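Local coordinates for beta-n-acetylhexosaminidase (Streptococcus pneumoniae, PDB 4AZI), which hydrolyses terminal, non-reducing beta-linked N-acetylhexosamine residues from glycans, as a family 20 glycoside hydrolase catalytic module of the pneumococcal enzyme StrH, at residues D56-T61 and D70-A75; E96-I101 and M167-G172; V239-D244 and K268-L273; I247-K252 and A260-L265. The protein carries 2 engineered substitutions. One frame throughout, in Å; residues are numbered along the deposited sequence.

Contact 1 (D56-T61 and D70-A75)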
# COMPACT_ATOMS: atom_id res chain seq x y z
N ASP A 56 9.78 3.75 18.30
CA ASP A 56 10.67 3.99 19.43
C ASP A 56 10.21 3.26 20.69
O ASP A 56 11.04 2.67 21.38
CB ASP A 56 10.82 5.49 19.70
CG ASP A 56 11.53 6.21 18.57
OD1 ASP A 56 12.38 5.59 17.91
OD2 ASP A 56 11.22 7.40 18.35
N ASP A 57 8.91 3.30 20.97
CA ASP A 57 8.31 2.51 22.04
C ASP A 57 7.42 1.39 21.50
O ASP A 57 6.37 1.65 20.91
CB ASP A 57 7.49 3.37 23.01
CG ASP A 57 6.81 2.53 24.09
OD1 ASP A 57 7.41 1.52 24.51
OD2 ASP A 57 5.69 2.86 24.53
N MET A 58 7.82 0.16 21.76
CA MET A 58 7.12 -1.02 21.27
C MET A 58 6.47 -1.81 22.40
O MET A 58 6.24 -3.01 22.26
CB MET A 58 8.08 -1.91 20.46
CG MET A 58 8.47 -1.34 19.10
SD MET A 58 7.07 -1.16 17.97
CE MET A 58 6.79 -2.84 17.43
N THR A 59 6.19 -1.14 23.51
CA THR A 59 5.54 -1.76 24.66
C THR A 59 4.12 -2.16 24.26
O THR A 59 3.37 -1.37 23.70
CB THR A 59 5.48 -0.80 25.87
OG1 THR A 59 6.81 -0.41 26.24
CG2 THR A 59 4.80 -1.46 27.07
N ILE A 60 3.75 -3.41 24.58
CA ILE A 60 2.43 -3.94 24.26
C ILE A 60 1.74 -4.43 25.51
O ILE A 60 2.33 -5.14 26.33
CB ILE A 60 2.52 -5.10 23.22
CG1 ILE A 60 3.08 -4.61 21.87
CG2 ILE A 60 1.18 -5.79 23.04
CD1 ILE A 60 2.29 -3.51 21.20
N THR A 61 0.47 -4.05 25.67
CA THR A 61 -0.37 -4.59 26.73
C THR A 61 -1.51 -5.40 26.12
O THR A 61 -2.28 -4.88 25.33
CB THR A 61 -0.93 -3.48 27.62
OG1 THR A 61 0.15 -2.67 28.07
CG2 THR A 61 -1.65 -4.06 28.83
N ASP A 70 11.81 -3.43 24.74
CA ASP A 70 13.04 -4.08 24.27
C ASP A 70 12.81 -5.52 23.82
O ASP A 70 13.42 -5.98 22.85
CB ASP A 70 14.13 -4.09 25.35
CG ASP A 70 14.73 -2.72 25.60
OD1 ASP A 70 14.64 -1.83 24.73
OD2 ASP A 70 15.30 -2.55 26.70
N ASP A 71 11.96 -6.24 24.54
CA ASP A 71 11.67 -7.64 24.24
C ASP A 71 10.86 -7.78 22.96
O ASP A 71 11.06 -8.74 22.20
CB ASP A 71 10.93 -8.29 25.40
CG ASP A 71 11.77 -8.37 26.65
OD1 ASP A 71 13.01 -8.23 26.56
OD2 ASP A 71 11.19 -8.59 27.73
N VAL A 72 9.96 -6.84 22.74
CA VAL A 72 9.14 -6.82 21.52
C VAL A 72 10.04 -6.54 20.32
O VAL A 72 9.99 -7.26 19.31
CB VAL A 72 7.98 -5.82 21.64
CG1 VAL A 72 7.32 -5.59 20.28
CG2 VAL A 72 6.96 -6.31 22.66
N LYS A 73 10.87 -5.51 20.43
CA LYS A 73 11.83 -5.17 19.38
C LYS A 73 12.74 -6.35 19.03
O LYS A 73 12.95 -6.63 17.85
CB LYS A 73 12.67 -3.96 19.78
CG LYS A 73 11.91 -2.65 19.83
CD LYS A 73 12.80 -1.52 20.32
CE LYS A 73 12.10 -0.20 20.09
NZ LYS A 73 12.89 0.98 20.55
N LYS A 74 13.27 -7.02 20.05
CA LYS A 74 14.14 -8.18 19.86
C LYS A 74 13.40 -9.33 19.17
O LYS A 74 13.92 -9.95 18.24
CB LYS A 74 14.74 -8.63 21.19
CG LYS A 74 15.78 -9.72 21.07
CD LYS A 74 16.69 -9.79 22.30
CE LYS A 74 17.51 -11.07 22.31
NZ LYS A 74 16.66 -12.28 22.48
N ALA A 75 12.18 -9.60 19.63
CA ALA A 75 11.35 -10.66 19.06
C ALA A 75 11.03 -10.42 17.58
O ALA A 75 11.18 -11.33 16.76
CB ALA A 75 10.07 -10.80 19.87
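The chain from D56 to T59 runs as an irregular loop past the first turns of a helix and becomes a strand at I60; the two backbones are closest at M58 and V72, with CA atoms 6.1 Å apart. On the loop side D57 makes an Asx turn, its OD1 taking both the N-H and the hydroxyl of T59. V72 is turned straight at the loop: its CB lies 3.4 Å from M58 O, and CG1 packs on M58 CB at 3.8 Å, the two side chains crossing at about a right angle. CG2 of V72 reaches more loosely to CG1 of I60. The next residue, K73, stretches out fully extended beyond CG, its methylenes passing M58 CG, until NZ meets D56 O at 2.6 Å. The ammonium comes from above the carbonyl plane, 37° out of it. It holds the loop by its backbone, since D56 OD1 stays 5.3 Å from K73 NZ. The loop and strand 60-62, which pairs with strand 65-67 through I60 and Y67, are thus packed on helix 69-83, while helix 153-170 closes over M58 and I60 with L162, Y166 and F158.

Contact 2 (E96-I101 and M167-G172); sequences EVTELI and MDFFAG
Two outer helices of the TIM barrel, 94-106 and 153-170, meet here side by side, the first near its start and the second in its last turn. Their backbones stay well apart, T98 CA and F170 CA being 9.2 Å from each other, and two phenylalanines bridge the gap. F169 has CG anti to its backbone N (chi1 166°), which sends the ring straight across to helix 94-106. There V97 CG1 touches the ring's edge, 3.7 Å from CE2. F170 takes the other common position, CG anti to its carbonyl carbon (chi1 -67°), and its ring lies back against its neighbour: F169 CD2 sits over the centre of the F170 face, 3.6 Å above the plane. V97 CG1 also reaches F170 CE1 at 3.9 Å, so a single methyl serves both rings. I101, one turn on, brings CD1 to the edge of F170, 4.1 Å from CE1. The packing between the segments is therefore almost wholly apolar and made by side-chain tips. F53 extends it, meeting F169 edge-to-face, and K173 makes a cation-pi contact with the same ring. Among the side chains that meet across the two segments, the polar atom is T98 OG1; it is hydrogen-bonded to Q94 O one turn back in its own helix, and lies in the plane of the F169 ring, 3.4 Å from CE1.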
# COMPACT_ATOMS: atom_id res chain seq x y z
N GLU A 96 12.99 7.52 10.75
CA GLU A 96 13.06 7.40 9.30
C GLU A 96 11.68 7.49 8.60
O GLU A 96 11.54 8.19 7.59
CB GLU A 96 13.80 6.12 8.89
CG GLU A 96 15.29 6.13 9.22
CD GLU A 96 15.95 4.80 8.93
OE1 GLU A 96 15.34 3.74 9.20
OE2 GLU A 96 17.10 4.81 8.42
N VAL A 97 10.68 6.78 9.12
CA VAL A 97 9.33 6.86 8.54
C VAL A 97 8.75 8.27 8.74
O VAL A 97 8.08 8.80 7.85
CB VAL A 97 8.39 5.75 9.08
CG1 VAL A 97 6.94 6.00 8.67
CG2 VAL A 97 8.84 4.38 8.60
N THR A 98 9.02 8.89 9.89
CA THR A 98 8.56 10.26 10.15
C THR A 98 9.13 11.21 9.08
O THR A 98 8.39 12.01 8.50
CB THR A 98 8.94 10.74 11.58
OG1 THR A 98 8.43 9.80 12.54
CG2 THR A 98 8.37 12.12 11.88
N GLU A 99 10.43 11.09 8.81
CA GLU A 99 11.10 11.89 7.78
C GLU A 99 10.57 11.62 6.37
O GLU A 99 10.45 12.55 5.58
CB GLU A 99 12.62 11.67 7.83
CG GLU A 99 13.38 12.34 6.68
CD GLU A 99 14.89 12.42 6.90
OE1 GLU A 99 15.40 11.80 7.85
OE2 GLU A 99 15.56 13.11 6.11
N LEU A 100 10.28 10.36 6.05
CA LEU A 100 9.73 10.02 4.73
C LEU A 100 8.37 10.67 4.51
O LEU A 100 8.10 11.25 3.45
CB LEU A 100 9.65 8.49 4.53
CG LEU A 100 9.12 7.95 3.20
CD1 LEU A 100 10.07 8.24 2.04
CD2 LEU A 100 8.88 6.45 3.32
N ILE A 101 7.52 10.59 5.53
CA ILE A 101 6.20 11.21 5.51
C ILE A 101 6.26 12.74 5.35
O ILE A 101 5.58 13.31 4.50
CB ILE A 101 5.37 10.80 6.74
CG1 ILE A 101 5.16 9.27 6.73
CG2 ILE A 101 4.04 11.55 6.78
CD1 ILE A 101 4.41 8.72 7.93
N MET A 167 -1.07 1.95 14.32
CA MET A 167 -2.14 2.87 13.94
C MET A 167 -2.05 4.18 14.76
O MET A 167 -2.32 5.26 14.23
CB MET A 167 -3.51 2.22 14.11
CG MET A 167 -3.89 1.19 13.08
SD MET A 167 -5.54 0.59 13.49
CE MET A 167 -5.95 -0.42 12.06
N ASP A 168 -1.67 4.05 16.04
CA ASP A 168 -1.41 5.20 16.90
C ASP A 168 -0.34 6.14 16.31
O ASP A 168 -0.54 7.36 16.29
CB ASP A 168 -1.09 4.76 18.36
CG ASP A 168 -2.32 4.15 19.08
OD1 ASP A 168 -3.44 4.41 18.64
OD2 ASP A 168 -2.17 3.41 20.08
N PHE A 169 0.75 5.58 15.80
CA PHE A 169 1.80 6.41 15.17
C PHE A 169 1.33 7.10 13.87
O PHE A 169 1.61 8.28 13.67
CB PHE A 169 3.08 5.60 14.94
CG PHE A 169 4.06 6.26 14.00
CD1 PHE A 169 4.96 7.21 14.48
CD2 PHE A 169 4.08 5.93 12.65
CE1 PHE A 169 5.87 7.82 13.61
CE2 PHE A 169 4.98 6.54 11.78
CZ PHE A 169 5.87 7.49 12.26
N PHE A 170 0.60 6.38 13.02
CA PHE A 170 0.12 6.93 11.75
C PHE A 170 -1.08 7.88 11.89
O PHE A 170 -1.27 8.73 11.02
CB PHE A 170 -0.19 5.82 10.73
CG PHE A 170 1.03 5.08 10.27
CD1 PHE A 170 2.02 5.72 9.55
CD2 PHE A 170 1.18 3.73 10.57
CE1 PHE A 170 3.15 5.04 9.13
CE2 PHE A 170 2.31 3.04 10.16
CZ PHE A 170 3.30 3.69 9.44
N ALA A 171 -1.86 7.74 12.96
CA ALA A 171 -2.99 8.65 13.22
C ALA A 171 -2.55 10.10 13.11
O ALA A 171 -1.65 10.54 13.82
CB ALA A 171 -3.60 8.38 14.59
N GLY A 172 -3.16 10.82 12.18
CA GLY A 172 -2.83 12.22 11.94
C GLY A 172 -1.57 12.46 11.12
O GLY A 172 -1.17 13.60 10.94

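Contact 3 (V239-D244 and K268-L273); sequences VQFDKD and KGYKFL
The Y270 ring is met at its edge, near its plane, by the carbonyl of D242, while K243 O approaches obliquely beside CD1 and CE1. The F241 ring, by contrast, swings away from this meeting: its CB passes 3.3 Å from Y270 OH, but the ring itself goes off to meet the rings of F231 and Y232 at inclined planes. Y270 has CG anti to its carbonyl carbon, chi1 -75°, and this carries the phenol to the loop, where OH donates to D242 O at 2.8 Å. The hydroxyl comes from well above the carbonyl plane, 58° out of it. K243 folds over the same spot, bent at chi2 and chi4. Its CD lies 3.5 Å from K268 O, and the chain then curls back so that NZ grips F241 O at 2.7 Å, nearly along the C=O axis. The D242 carboxylate works in two directions: OD1 takes the N-H of D244 in an Asx turn, and OD2 forms a salt bridge with K218 of helix 203-219. A water joins the backbones by donating to K243 O and to G269 O. G269 ends helix 262-267 in a Schellman motif with positive phi, and the chain turns there toward Y270. K268 comes within 3.8 Å of Q240 OE1 through NZ, but its salt bridge is to D237, and Q240 NE2 is hydrogen-bonded to D237 O. The loop between strands 223-227 and 246-249 of the barrel is so fastened to the turn leading into strand 271-282, with helix 203-219 touching F241 and D242 and L265 of helix 262-267 touching Y270.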
# COMPACT_ATOMS: atom_id res chain seq x y z
N VAL A 239 -22.32 -13.90 6.02
CA VAL A 239 -21.33 -13.30 6.92
C VAL A 239 -21.12 -11.86 6.44
O VAL A 239 -20.84 -11.62 5.26
CB VAL A 239 -20.02 -14.10 6.94
CG1 VAL A 239 -18.91 -13.34 7.65
CG2 VAL A 239 -20.23 -15.45 7.61
N GLN A 240 -21.28 -10.89 7.33
CA GLN A 240 -21.35 -9.50 6.93
C GLN A 240 -20.05 -8.75 7.23
O GLN A 240 -19.41 -9.02 8.24
CB GLN A 240 -22.55 -8.81 7.59
CG GLN A 240 -23.30 -7.86 6.66
CD GLN A 240 -23.98 -8.57 5.49
OE1 GLN A 240 -24.16 -7.98 4.41
NE2 GLN A 240 -24.37 -9.83 5.69
N PHE A 241 -19.68 -7.82 6.36
CA PHE A 241 -18.44 -7.05 6.55
C PHE A 241 -18.72 -5.56 6.68
O PHE A 241 -19.75 -5.07 6.19
CB PHE A 241 -17.44 -7.32 5.41
CG PHE A 241 -16.84 -8.70 5.43
CD1 PHE A 241 -17.54 -9.79 4.92
CD2 PHE A 241 -15.56 -8.91 5.95
CE1 PHE A 241 -16.98 -11.07 4.94
CE2 PHE A 241 -15.00 -10.19 5.96
CZ PHE A 241 -15.71 -11.27 5.46
N ASP A 242 -17.81 -4.86 7.36
CA ASP A 242 -17.82 -3.39 7.53
C ASP A 242 -17.89 -2.73 6.15
O ASP A 242 -17.05 -2.99 5.28
CB ASP A 242 -16.54 -2.97 8.28
CG ASP A 242 -16.50 -1.48 8.64
OD1 ASP A 242 -16.76 -0.63 7.76
OD2 ASP A 242 -16.15 -1.13 9.79
N LYS A 243 -18.88 -1.88 5.92
CA LYS A 243 -19.04 -1.28 4.58
C LYS A 243 -18.10 -0.08 4.31
O LYS A 243 -18.00 0.37 3.18
CB LYS A 243 -20.49 -0.91 4.29
CG LYS A 243 -21.50 -2.04 4.46
CD LYS A 243 -21.15 -3.28 3.65
CE LYS A 243 -22.19 -4.37 3.85
NZ LYS A 243 -22.29 -4.81 5.28
N ASP A 244 -17.42 0.42 5.34
CA ASP A 244 -16.56 1.61 5.20
C ASP A 244 -15.15 1.36 4.67
O ASP A 244 -14.43 2.31 4.41
CB ASP A 244 -16.41 2.35 6.54
CG ASP A 244 -17.72 2.90 7.05
OD1 ASP A 244 -18.59 3.27 6.23
OD2 ASP A 244 -17.86 2.97 8.28
N LYS A 268 -22.72 -3.96 -2.70
CA LYS A 268 -22.73 -3.85 -1.24
C LYS A 268 -22.31 -2.47 -0.72
O LYS A 268 -22.17 -2.29 0.50
CB LYS A 268 -21.80 -4.91 -0.62
CG LYS A 268 -22.30 -6.34 -0.72
CD LYS A 268 -23.46 -6.60 0.23
CE LYS A 268 -23.92 -8.03 0.12
NZ LYS A 268 -25.24 -8.22 0.79
N GLY A 269 -22.08 -1.53 -1.63
CA GLY A 269 -21.71 -0.16 -1.29
C GLY A 269 -20.21 0.16 -1.27
O GLY A 269 -19.82 1.26 -0.93
N TYR A 270 -19.37 -0.79 -1.65
CA TYR A 270 -17.92 -0.59 -1.51
C TYR A 270 -17.32 0.36 -2.55
O TYR A 270 -17.83 0.48 -3.66
CB TYR A 270 -17.18 -1.92 -1.55
CG TYR A 270 -17.31 -2.72 -0.28
CD1 TYR A 270 -16.73 -2.28 0.90
CD2 TYR A 270 -18.02 -3.93 -0.25
CE1 TYR A 270 -16.82 -3.00 2.06
CE2 TYR A 270 -18.13 -4.66 0.93
CZ TYR A 270 -17.52 -4.18 2.08
OH TYR A 270 -17.60 -4.87 3.26
N LYS A 271 -16.25 1.05 -2.16
CA LYS A 271 -15.46 1.87 -3.08
C LYS A 271 -14.10 1.21 -3.29
O LYS A 271 -13.60 0.54 -2.40
CB LYS A 271 -15.28 3.27 -2.52
CG LYS A 271 -16.58 4.05 -2.44
CD LYS A 271 -16.69 4.81 -1.14
CE LYS A 271 -16.05 6.19 -1.23
NZ LYS A 271 -16.90 7.19 -1.94
N PHE A 272 -13.52 1.42 -4.47
CA PHE A 272 -12.34 0.66 -4.88
C PHE A 272 -11.12 1.54 -5.08
O PHE A 272 -11.24 2.64 -5.61
CB PHE A 272 -12.61 -0.09 -6.20
CG PHE A 272 -13.73 -1.09 -6.12
CD1 PHE A 272 -13.58 -2.28 -5.41
CD2 PHE A 272 -14.93 -0.86 -6.78
CE1 PHE A 272 -14.59 -3.21 -5.34
CE2 PHE A 272 -15.96 -1.79 -6.72
CZ PHE A 272 -15.79 -2.97 -6.00
N LEU A 273 -9.97 1.04 -4.67
CA LEU A 273 -8.69 1.51 -5.19
C LEU A 273 -8.25 0.44 -6.20
O LEU A 273 -7.98 -0.70 -5.81
CB LEU A 273 -7.65 1.68 -4.07
CG LEU A 273 -6.23 2.10 -4.54
CD1 LEU A 273 -6.25 3.44 -5.28
CD2 LEU A 273 -5.24 2.14 -3.38
O HOH W 1 -18.23 2.39 1.23

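Contact 4 (I247-K252 and A260-L265); sequences ISYWSK and ASPQYL. With OAN (O-(2-acetamido-2-deoxy D-glucopyranosylidene) amino-N-phenylcarbamate), chain C.
A single hydrogen bond joins the two segments: Y249 OH donates to A260 O at 2.7 Å, in the carbonyl plane and with a C=O...O angle of 149°. Within 260-265, S261 is the N-cap of the helix, its OG held between the backbone N and the carbonyl carbon (chi1 66°) and accepting from Y264 N. The CH-pi contact falls on the same tyrosine. Y249 CG is anti to its backbone N, and P262 CG stands over one face of the ring, 3.9 Å from the centroid and shifted toward the rim. Apolar packing finishes the ring: L265 CD1 meets its edge at 4.0 Å from CE2, and reaches I247 CG2 at 4.3 Å. Farther out, K252 lays its CD along S261, 3.8 Å from CB, before bending off at chi3 and chi4. Ligand contacts belong to W250, the first residue past the strand, whose CB points the opposite way from that of Y249. The indole has S251 CB on one face and the acetamido methyl CAH of the inhibitor OAN on the other, while CZ3 comes within 3.2 Å of OAN OAQ; D229 accepts from NE1. Strand 246-249 and helix 262-267 are the first two elements of a beta-alpha-beta unit of the barrel, completed by strand 271-282, which pairs with I247 and Y249 and packs F272 on both I247 and L265.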
# COMPACT_ATOMS: atom_id res chain seq x y z
N ILE A 247 -11.57 -0.81 -0.68
CA ILE A 247 -11.14 -2.14 -1.12
C ILE A 247 -10.01 -2.03 -2.16
O ILE A 247 -10.18 -1.47 -3.25
CB ILE A 247 -12.32 -2.97 -1.68
CG1 ILE A 247 -13.52 -3.07 -0.69
CG2 ILE A 247 -11.86 -4.32 -2.18
CD1 ILE A 247 -13.34 -4.02 0.47
N SER A 248 -8.85 -2.56 -1.82
CA SER A 248 -7.77 -2.63 -2.80
C SER A 248 -8.03 -3.86 -3.67
O SER A 248 -7.69 -4.97 -3.29
CB SER A 248 -6.41 -2.66 -2.10
OG SER A 248 -5.37 -2.86 -3.04
N TYR A 249 -8.66 -3.65 -4.83
CA TYR A 249 -9.10 -4.76 -5.69
C TYR A 249 -8.06 -5.11 -6.74
O TYR A 249 -7.76 -4.31 -7.62
CB TYR A 249 -10.46 -4.49 -6.37
CG TYR A 249 -11.14 -5.78 -6.79
CD1 TYR A 249 -10.71 -6.47 -7.94
CD2 TYR A 249 -12.17 -6.33 -6.04
CE1 TYR A 249 -11.31 -7.67 -8.31
CE2 TYR A 249 -12.77 -7.53 -6.41
CZ TYR A 249 -12.32 -8.20 -7.55
OH TYR A 249 -12.91 -9.39 -7.93
N TRP A 250 -7.52 -6.33 -6.64
CA TRP A 250 -6.43 -6.74 -7.51
C TRP A 250 -6.77 -7.88 -8.44
O TRP A 250 -6.18 -7.99 -9.51
CB TRP A 250 -5.20 -7.06 -6.67
CG TRP A 250 -5.38 -8.29 -5.84
CD1 TRP A 250 -6.03 -8.39 -4.61
CD2 TRP A 250 -4.97 -9.65 -6.17
NE1 TRP A 250 -6.02 -9.68 -4.16
CE2 TRP A 250 -5.41 -10.49 -5.05
CE3 TRP A 250 -4.30 -10.23 -7.23
CZ2 TRP A 250 -5.17 -11.85 -5.02
CZ3 TRP A 250 -4.07 -11.61 -7.19
CH2 TRP A 250 -4.49 -12.40 -6.12
N SER A 251 -7.71 -8.74 -8.05
CA SER A 251 -8.11 -9.91 -8.86
C SER A 251 -9.40 -10.55 -8.33
O SER A 251 -9.73 -10.43 -7.14
CB SER A 251 -6.96 -10.94 -8.93
OG SER A 251 -7.35 -12.19 -9.47
N LYS A 252 -10.14 -11.22 -9.22
CA LYS A 252 -11.33 -11.98 -8.82
C LYS A 252 -10.94 -13.43 -8.55
O LYS A 252 -11.77 -14.27 -8.18
CB LYS A 252 -12.42 -11.88 -9.89
CG LYS A 252 -13.75 -12.50 -9.48
CD LYS A 252 -14.85 -12.23 -10.49
CE LYS A 252 -14.90 -13.24 -11.64
NZ LYS A 252 -15.39 -14.60 -11.25
N ALA A 260 -15.16 -12.59 -4.48
CA ALA A 260 -16.28 -11.74 -4.87
C ALA A 260 -15.91 -10.95 -6.12
O ALA A 260 -14.75 -10.58 -6.31
CB ALA A 260 -16.68 -10.81 -3.74
N SER A 261 -16.89 -10.72 -6.98
CA SER A 261 -16.67 -9.89 -8.15
C SER A 261 -16.68 -8.43 -7.72
O SER A 261 -17.26 -8.10 -6.67
CB SER A 261 -17.75 -10.14 -9.19
OG SER A 261 -19.01 -9.70 -8.72
N PRO A 262 -16.04 -7.56 -8.52
CA PRO A 262 -16.14 -6.12 -8.25
C PRO A 262 -17.59 -5.65 -8.36
O PRO A 262 -18.01 -4.79 -7.58
CB PRO A 262 -15.29 -5.48 -9.35
CG PRO A 262 -14.47 -6.57 -9.92
CD PRO A 262 -15.23 -7.84 -9.72
N GLN A 263 -18.34 -6.22 -9.31
CA GLN A 263 -19.79 -5.94 -9.42
C GLN A 263 -20.50 -6.23 -8.10
O GLN A 263 -21.26 -5.38 -7.60
CB GLN A 263 -20.44 -6.78 -10.53
CG GLN A 263 -20.04 -6.43 -11.96
CD GLN A 263 -19.01 -7.40 -12.54
OE1 GLN A 263 -18.13 -7.88 -11.83
NE2 GLN A 263 -19.13 -7.69 -13.83
N TYR A 264 -20.27 -7.41 -7.54
CA TYR A 264 -20.90 -7.80 -6.28
C TYR A 264 -20.54 -6.88 -5.11
O TYR A 264 -21.42 -6.48 -4.34
CB TYR A 264 -20.59 -9.26 -5.91
CG TYR A 264 -21.43 -9.72 -4.73
CD1 TYR A 264 -22.72 -10.21 -4.93
CD2 TYR A 264 -20.96 -9.63 -3.43
CE1 TYR A 264 -23.50 -10.63 -3.87
CE2 TYR A 264 -21.73 -10.05 -2.35
CZ TYR A 264 -23.00 -10.53 -2.58
OH TYR A 264 -23.79 -10.94 -1.54
N LEU A 265 -19.26 -6.57 -4.95
CA LEU A 265 -18.81 -5.65 -3.89
C LEU A 265 -19.34 -4.23 -4.05
O LEU A 265 -19.76 -3.62 -3.07
CB LEU A 265 -17.29 -5.66 -3.74
CG LEU A 265 -16.64 -6.98 -3.31
CD1 LEU A 265 -15.12 -6.83 -3.31
CD2 LEU A 265 -17.15 -7.42 -1.95
CAH OAN C . -2.76 -8.84 -2.65
CAG OAN C . -1.61 -9.51 -3.40
OAN OAN C . -1.27 -9.10 -4.51
NAI OAN C . -1.03 -10.54 -2.78
CAB OAN C . 0.10 -11.33 -3.32
CAC OAN C . 1.41 -10.61 -3.00
OAJ OAN C . 1.82 -10.92 -1.66
CAD OAN C . 2.51 -11.02 -3.97
OAK OAN C . 3.70 -10.33 -3.59
CAE OAN C . 2.11 -10.60 -5.40
CAF OAN C . 3.11 -11.00 -6.49
OAM OAN C . 3.18 -12.42 -6.60
OAL OAN C . 0.80 -11.11 -5.78
CAA OAN C . -0.04 -11.61 -4.83
NAY OAN C . -1.04 -12.36 -5.25
OAQ OAN C . -1.10 -12.57 -6.60
CAP OAN C . -1.63 -13.77 -6.96
OAR OAN C . -1.80 -14.03 -8.15
NAO OAN C . -1.94 -14.62 -5.96
CAS OAN C . -2.51 -15.82 -6.11
CAT OAN C . -3.65 -16.11 -5.35
CAU OAN C . -4.28 -17.35 -5.46
CAV OAN C . -3.77 -18.31 -6.34
CAW OAN C . -2.63 -18.03 -7.10
CAX OAN C . -1.99 -16.79 -6.98

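Following the chain, contact 1 closes a short loop, a hairpin of strands 60-62 and 65-67, against helix 69-83. Contact 2 opens next, at helix 94-106, and closes a much longer span at helix 153-170, the helix that also covers contact 1; the centres of the two contacts are about 17 Å apart. Both are finished before contact 3 begins. Contact 3 spans 239-244 to 268-273, and contact 4 lies wholly within that span; the two touch where I247 pairs with K271 and L273 between neighbouring barrel strands. Contacts 1 and 2 lie across the chain's centre from contact 4, which alone carries a residue of the inhibitor pocket.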